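Local atomic coordinates of evasin-3 (Rhipicephalus sanguineus, PDB entry 6I31), a protein that binds host CXC chemokines such as CXCL8 as a tick salivary protein, neutralising them and blocking the interaction of CXCL8 with its receptor CXCR2. Residues A[22-28]-A[37-41]; A[32-38]-A[50-54]. All coordinates share one frame; numbering follows the deposited sequence.

Contact 1: residues A[22-28]-A[37-41]; sequences CNKNCTS and CFCGL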
loop_
_atom_site.group_PDB
_atom_site.type_symbol
_atom_site.label_atom_id
_atom_site.label_comp_id
_atom_site.label_asym_id
_atom_site.label_seq_id
_atom_site.Cartn_x
_atom_site.Cartn_y
_atom_site.Cartn_z
ATOM N N CYS A 22 2.487 -3.598 0.002
ATOM C CA CYS A 22 3.613 -3.203 -0.827
ATOM C C CYS A 22 4.724 -4.273 -0.663
ATOM O O CYS A 22 5.890 -4.074 -0.988
ATOM C CB CYS A 22 4.037 -1.789 -0.433
ATOM S SG CYS A 22 5.586 -1.227 -1.163
ATOM N N ASN A 23 4.286 -5.457 -0.167
ATOM C CA ASN A 23 4.976 -6.731 0.041
ATOM C C ASN A 23 6.403 -6.652 0.590
ATOM O O ASN A 23 7.326 -7.217 -0.004
ATOM C CB ASN A 23 4.954 -7.546 -1.279
ATOM C CG ASN A 23 3.554 -7.766 -1.800
ATOM O OD1 ASN A 23 2.720 -8.429 -1.166
ATOM N ND2 ASN A 23 3.259 -7.178 -2.945
ATOM N N LYS A 24 6.580 -6.033 1.765
ATOM C CA LYS A 24 7.899 -5.921 2.380
ATOM C C LYS A 24 7.793 -5.672 3.897
ATOM O O LYS A 24 6.946 -4.893 4.307
ATOM C CB LYS A 24 8.698 -4.794 1.691
ATOM C CG LYS A 24 10.153 -4.696 2.127
ATOM C CD LYS A 24 10.934 -3.719 1.254
ATOM C CE LYS A 24 12.317 -3.425 1.795
ATOM N NZ LYS A 24 13.071 -4.646 2.188
ATOM N N ASN A 25 8.660 -6.315 4.709
ATOM C CA ASN A 25 8.703 -6.058 6.153
ATOM C C ASN A 25 9.479 -4.755 6.345
ATOM O O ASN A 25 10.334 -4.405 5.525
ATOM C CB ASN A 25 9.452 -7.173 6.930
ATOM C CG ASN A 25 8.949 -8.577 6.733
ATOM O OD1 ASN A 25 9.632 -9.555 7.044
ATOM N ND2 ASN A 25 7.769 -8.720 6.194
ATOM N N CYS A 26 9.196 -4.041 7.425
ATOM C CA CYS A 26 9.885 -2.800 7.715
ATOM C C CYS A 26 9.949 -2.590 9.215
ATOM O O CYS A 26 9.182 -3.192 9.978
ATOM C CB CYS A 26 9.144 -1.659 7.032
ATOM S SG CYS A 26 7.396 -1.593 7.482
ATOM N N THR A 27 10.884 -1.750 9.647
ATOM C CA THR A 27 11.013 -1.377 11.055
ATOM C C THR A 27 10.978 0.128 11.087
ATOM O O THR A 27 11.524 0.762 10.185
ATOM C CB THR A 27 12.308 -1.912 11.673
ATOM O OG1 THR A 27 13.402 -1.263 11.029
ATOM C CG2 THR A 27 12.446 -3.416 11.528
ATOM N N SER A 28 10.350 0.700 12.117
ATOM C CA SER A 28 10.250 2.137 12.318
ATOM C C SER A 28 11.644 2.763 12.458
ATOM O O SER A 28 12.560 2.131 13.016
ATOM C CB SER A 28 9.465 2.427 13.595
ATOM O OG SER A 28 10.062 1.735 14.680
ATOM N N CYS A 37 5.238 4.092 -0.590
ATOM C CA CYS A 37 4.740 3.171 0.434
ATOM C C CYS A 37 5.003 3.743 1.806
ATOM O O CYS A 37 5.880 4.593 1.969
ATOM C CB CYS A 37 5.387 1.799 0.303
ATOM S SG CYS A 37 5.187 1.074 -1.341
ATOM N N PHE A 38 4.316 3.204 2.807
ATOM C CA PHE A 38 4.544 3.603 4.177
ATOM C C PHE A 38 4.758 2.382 5.050
ATOM O O PHE A 38 4.188 1.329 4.790
ATOM C CB PHE A 38 3.382 4.465 4.716
ATOM C CG PHE A 38 2.007 3.824 4.823
ATOM C CD1 PHE A 38 1.130 3.832 3.738
ATOM C CD2 PHE A 38 1.598 3.212 6.002
ATOM C CE1 PHE A 38 -0.155 3.284 3.853
ATOM C CE2 PHE A 38 0.315 2.664 6.117
ATOM C CZ PHE A 38 -0.566 2.749 5.060
ATOM N N CYS A 39 5.521 2.550 6.127
ATOM C CA CYS A 39 5.671 1.484 7.095
ATOM C C CYS A 39 4.510 1.561 8.096
ATOM O O CYS A 39 4.429 2.526 8.850
ATOM C CB CYS A 39 7.014 1.571 7.807
ATOM S SG CYS A 39 7.288 0.189 8.940
ATOM N N GLY A 40 3.601 0.588 8.039
ATOM C CA GLY A 40 2.422 0.521 8.898
ATOM C C GLY A 40 2.723 -0.311 10.127
ATOM O O GLY A 40 3.056 -1.496 10.021
ATOM N N LEU A 41 2.598 0.310 11.300
ATOM C CA LEU A 41 2.919 -0.350 12.567
ATOM C C LEU A 41 1.696 -0.317 13.440
ATOM O O LEU A 41 0.925 0.643 13.389
ATOM C CB LEU A 41 4.033 0.432 13.289
ATOM C CG LEU A 41 5.341 0.635 12.511
ATOM C CD1 LEU A 41 6.148 1.717 13.155
ATOM C CD2 LEU A 41 6.174 -0.611 12.540
#
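C39 SG lies over one face of the flat peptide group joining C26 to T27, almost directly above C26 C at 3.9 Å. That sulfur belongs to the C26–C39 disulfide, which together with C22–C37 builds the ring of a knottin, or inhibitor cystine knot. The two bonds tie residues 22–26 to residues 37–39 and, with the backbone between them, close a covalent macrocycle through which the C33–C50 disulfide passes.

Both sulfur–sulfur links measure 2.3 Å, between C22 SG and C37 SG and between C26 SG and C39 SG. Each is right-handed, with chi3 of 77° in the first and 88° in the second. The partners enter with different side-chain torsions: C22 and C39 hold SG trans to the backbone N, whereas C26 tucks its sulfur between N and the carbonyl carbon (chi1 55°), bringing it across to C39.

No hydrogen bond spans the segments. Strands 24–27 and 38–40 run nearly perpendicular, their axes 7.2 Å apart at the closest, and do not pair with each other; each instead pairs with strand 47–55, and the C26–C39 disulfide bridges the gap, while C22–C37 joins the first residues of the two segments. C26 is buried, and its side chain and that of C39 both touch C33.

Beyond the macrocycle the chains still meet, through S28 and L41. S28 OG is weakly hydrogen-bonded to K46 O, and it is CB of the serine that meets the leucine. One methyl of L41 does the touching, CD1 approaching S28 CB to 3.4 Å, tighter than a usual carbon–carbon contact.

Contact 2: residues A[32-38]-A[50-54]; sequences ECPEGCF and CYKII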
loop_
_atom_site.group_PDB
_atom_site.type_symbol
_atom_site.label_atom_id
_atom_site.label_comp_id
_atom_site.label_asym_id
_atom_site.label_seq_id
_atom_site.Cartn_x
_atom_site.Cartn_y
_atom_site.Cartn_z
ATOM N N GLU A 32 13.033 2.020 5.282
ATOM C CA GLU A 32 12.967 0.711 4.645
ATOM C C GLU A 32 11.874 0.503 3.598
ATOM O O GLU A 32 11.976 -0.441 2.817
ATOM C CB GLU A 32 12.836 -0.362 5.709
ATOM C CG GLU A 32 14.045 -1.256 5.846
ATOM C CD GLU A 32 13.665 -2.474 6.652
ATOM O OE1 GLU A 32 13.510 -2.343 7.888
ATOM O OE2 GLU A 32 13.469 -3.548 6.039
ATOM N N CYS A 33 10.833 1.325 3.575
ATOM C CA CYS A 33 9.787 1.086 2.590
ATOM C C CYS A 33 10.093 1.683 1.234
ATOM O O CYS A 33 10.689 2.758 1.181
ATOM C CB CYS A 33 8.428 1.536 3.110
ATOM S SG CYS A 33 7.778 0.470 4.424
ATOM N N PRO A 34 9.646 1.042 0.131
ATOM C CA PRO A 34 9.836 1.658 -1.196
ATOM C C PRO A 34 9.107 2.996 -1.252
ATOM O O PRO A 34 8.148 3.221 -0.525
ATOM C CB PRO A 34 9.197 0.651 -2.159
ATOM C CG PRO A 34 9.166 -0.638 -1.409
ATOM C CD PRO A 34 8.902 -0.227 0.016
ATOM N N GLU A 35 9.556 3.887 -2.128
ATOM C CA GLU A 35 8.993 5.234 -2.281
ATOM C C GLU A 35 7.514 5.103 -2.666
ATOM O O GLU A 35 7.186 4.243 -3.461
ATOM C CB GLU A 35 9.799 5.975 -3.376
ATOM C CG GLU A 35 11.300 6.065 -3.061
ATOM C CD GLU A 35 12.239 4.944 -3.503
ATOM O OE1 GLU A 35 11.781 3.808 -3.785
ATOM O OE2 GLU A 35 13.459 5.218 -3.573
ATOM N N GLY A 36 6.624 5.886 -2.072
ATOM C CA GLY A 36 5.192 5.737 -2.380
ATOM C C GLY A 36 4.464 4.748 -1.482
ATOM O O GLY A 36 3.240 4.563 -1.601
ATOM N N CYS A 37 5.238 4.092 -0.590
ATOM C CA CYS A 37 4.740 3.171 0.434
ATOM C C CYS A 37 5.003 3.743 1.806
ATOM O O CYS A 37 5.880 4.593 1.969
ATOM C CB CYS A 37 5.387 1.799 0.303
ATOM S SG CYS A 37 5.187 1.074 -1.341
ATOM N N PHE A 38 4.316 3.204 2.807
ATOM C CA PHE A 38 4.544 3.603 4.177
ATOM C C PHE A 38 4.758 2.382 5.050
ATOM O O PHE A 38 4.188 1.329 4.790
ATOM C CB PHE A 38 3.382 4.465 4.716
ATOM C CG PHE A 38 2.007 3.824 4.823
ATOM C CD1 PHE A 38 1.130 3.832 3.738
ATOM C CD2 PHE A 38 1.598 3.212 6.002
ATOM C CE1 PHE A 38 -0.155 3.284 3.853
ATOM C CE2 PHE A 38 0.315 2.664 6.117
ATOM C CZ PHE A 38 -0.566 2.749 5.060
ATOM N N CYS A 50 5.125 -2.850 4.889
ATOM C CA CYS A 50 4.983 -1.770 3.927
ATOM C C CYS A 50 3.637 -1.848 3.250
ATOM O O CYS A 50 3.224 -2.916 2.795
ATOM C CB CYS A 50 6.120 -1.785 2.912
ATOM S SG CYS A 50 7.761 -1.657 3.669
ATOM N N TYR A 51 2.955 -0.689 3.173
ATOM C CA TYR A 51 1.651 -0.593 2.517
ATOM C C TYR A 51 1.664 0.581 1.563
ATOM O O TYR A 51 2.526 1.441 1.687
ATOM C CB TYR A 51 0.531 -0.387 3.530
ATOM C CG TYR A 51 0.456 -1.473 4.574
ATOM C CD1 TYR A 51 -0.039 -2.740 4.261
ATOM C CD2 TYR A 51 0.909 -1.251 5.867
ATOM C CE1 TYR A 51 -0.075 -3.764 5.219
ATOM C CE2 TYR A 51 0.856 -2.258 6.837
ATOM C CZ TYR A 51 0.381 -3.516 6.501
ATOM O OH TYR A 51 0.338 -4.508 7.456
ATOM N N LYS A 52 0.625 0.702 0.748
ATOM C CA LYS A 52 0.454 1.836 -0.181
ATOM C C LYS A 52 -1.016 2.070 -0.430
ATOM O O LYS A 52 -1.845 1.188 -0.180
ATOM C CB LYS A 52 1.238 1.642 -1.502
ATOM C CG LYS A 52 0.725 0.438 -2.306
ATOM C CD LYS A 52 1.543 0.207 -3.603
ATOM C CE LYS A 52 1.142 -1.150 -4.180
ATOM N NZ LYS A 52 2.014 -1.533 -5.333
ATOM N N ILE A 53 -1.344 3.273 -0.874
ATOM C CA ILE A 53 -2.701 3.679 -1.137
ATOM C C ILE A 53 -2.939 3.646 -2.620
ATOM O O ILE A 53 -2.177 4.227 -3.395
ATOM C CB ILE A 53 -2.974 5.073 -0.568
ATOM C CG1 ILE A 53 -2.591 5.126 0.960
ATOM C CG2 ILE A 53 -4.419 5.465 -0.826
ATOM C CD1 ILE A 53 -2.768 6.504 1.545
ATOM N N ILE A 54 -4.031 2.986 -3.021
ATOM C CA ILE A 54 -4.397 2.956 -4.433
ATOM C C ILE A 54 -5.862 3.283 -4.572
ATOM O O ILE A 54 -6.645 3.132 -3.615
ATOM C CB ILE A 54 -4.019 1.568 -5.113
ATOM C CG1 ILE A 54 -4.739 0.353 -4.469
ATOM C CG2 ILE A 54 -2.490 1.338 -5.111
ATOM C CD1 ILE A 54 -6.110 -0.012 -5.092
#
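Covalently, C33 and C50 are joined by a disulfide of 2.3 Å between C33 SG and C50 SG. It is left-handed, with chi3 at -90°, and is the third bridge of the knottin, the one threaded through the macrocycle. P34 CD rests 4.1 Å from C50 SG, so the proline ring packs beside the bridge.

The backbone hydrogen bonds form an antiparallel hydrogen-bonded pair. F38 N donates to Y51 O at 2.8 Å and Y51 N returns a bond to F38 O at 2.9 Å, both close to straight. C50 adds a CA-H...O contact to F38 O, which thereby receives two approaches from strand 47–55. Ahead of this pair a type II turn from P34 to C37, closed by C37 N on P34 O, reverses the chain; G36 takes the positive phi that such a turn favours in glycine.

Apolar contact gathers on the F38 ring. Y51 CB sits over one of its faces, 3.9 Å from the ring centroid in a CH-pi contact, while the two aromatic rings are inclined to one another at 49° and do not stack. F38 chi1 near 64° swings the ring over its partner strand, where CE1 also meets I53 CG1 at 4.2 Å. On another side of the strand K52 CB touches G36 O and C37 SG, and its extended chain leads away.

With no salt bridge across the segments, one covalent bond and two main-chain hydrogen bonds fix the register of F38 against Y51, to which the exposed phenylalanine ring adds van der Waals and CH-pi contact.

Contacts 1 and 2 both lie at the surface of this small, helix-free chain, each with a single buried residue among those that touch: C26 in the first, C50 in the second. Contact 2 is more central, its centre about 5 Å from the centre of the chain against about 9 Å for contact 1. They share C37 and F38 and meet where C50 probably hydrogen-bonds to K24 O through its N and to C22 N through its O. Their chemistry differs with place: contact 1 bridges segments that are not sheet neighbours, by two disulfides and one small apolar contact, without hydrogen bonds, whereas contact 2 combines its single disulfide with strand pairing and aromatic packing along strand 47–55.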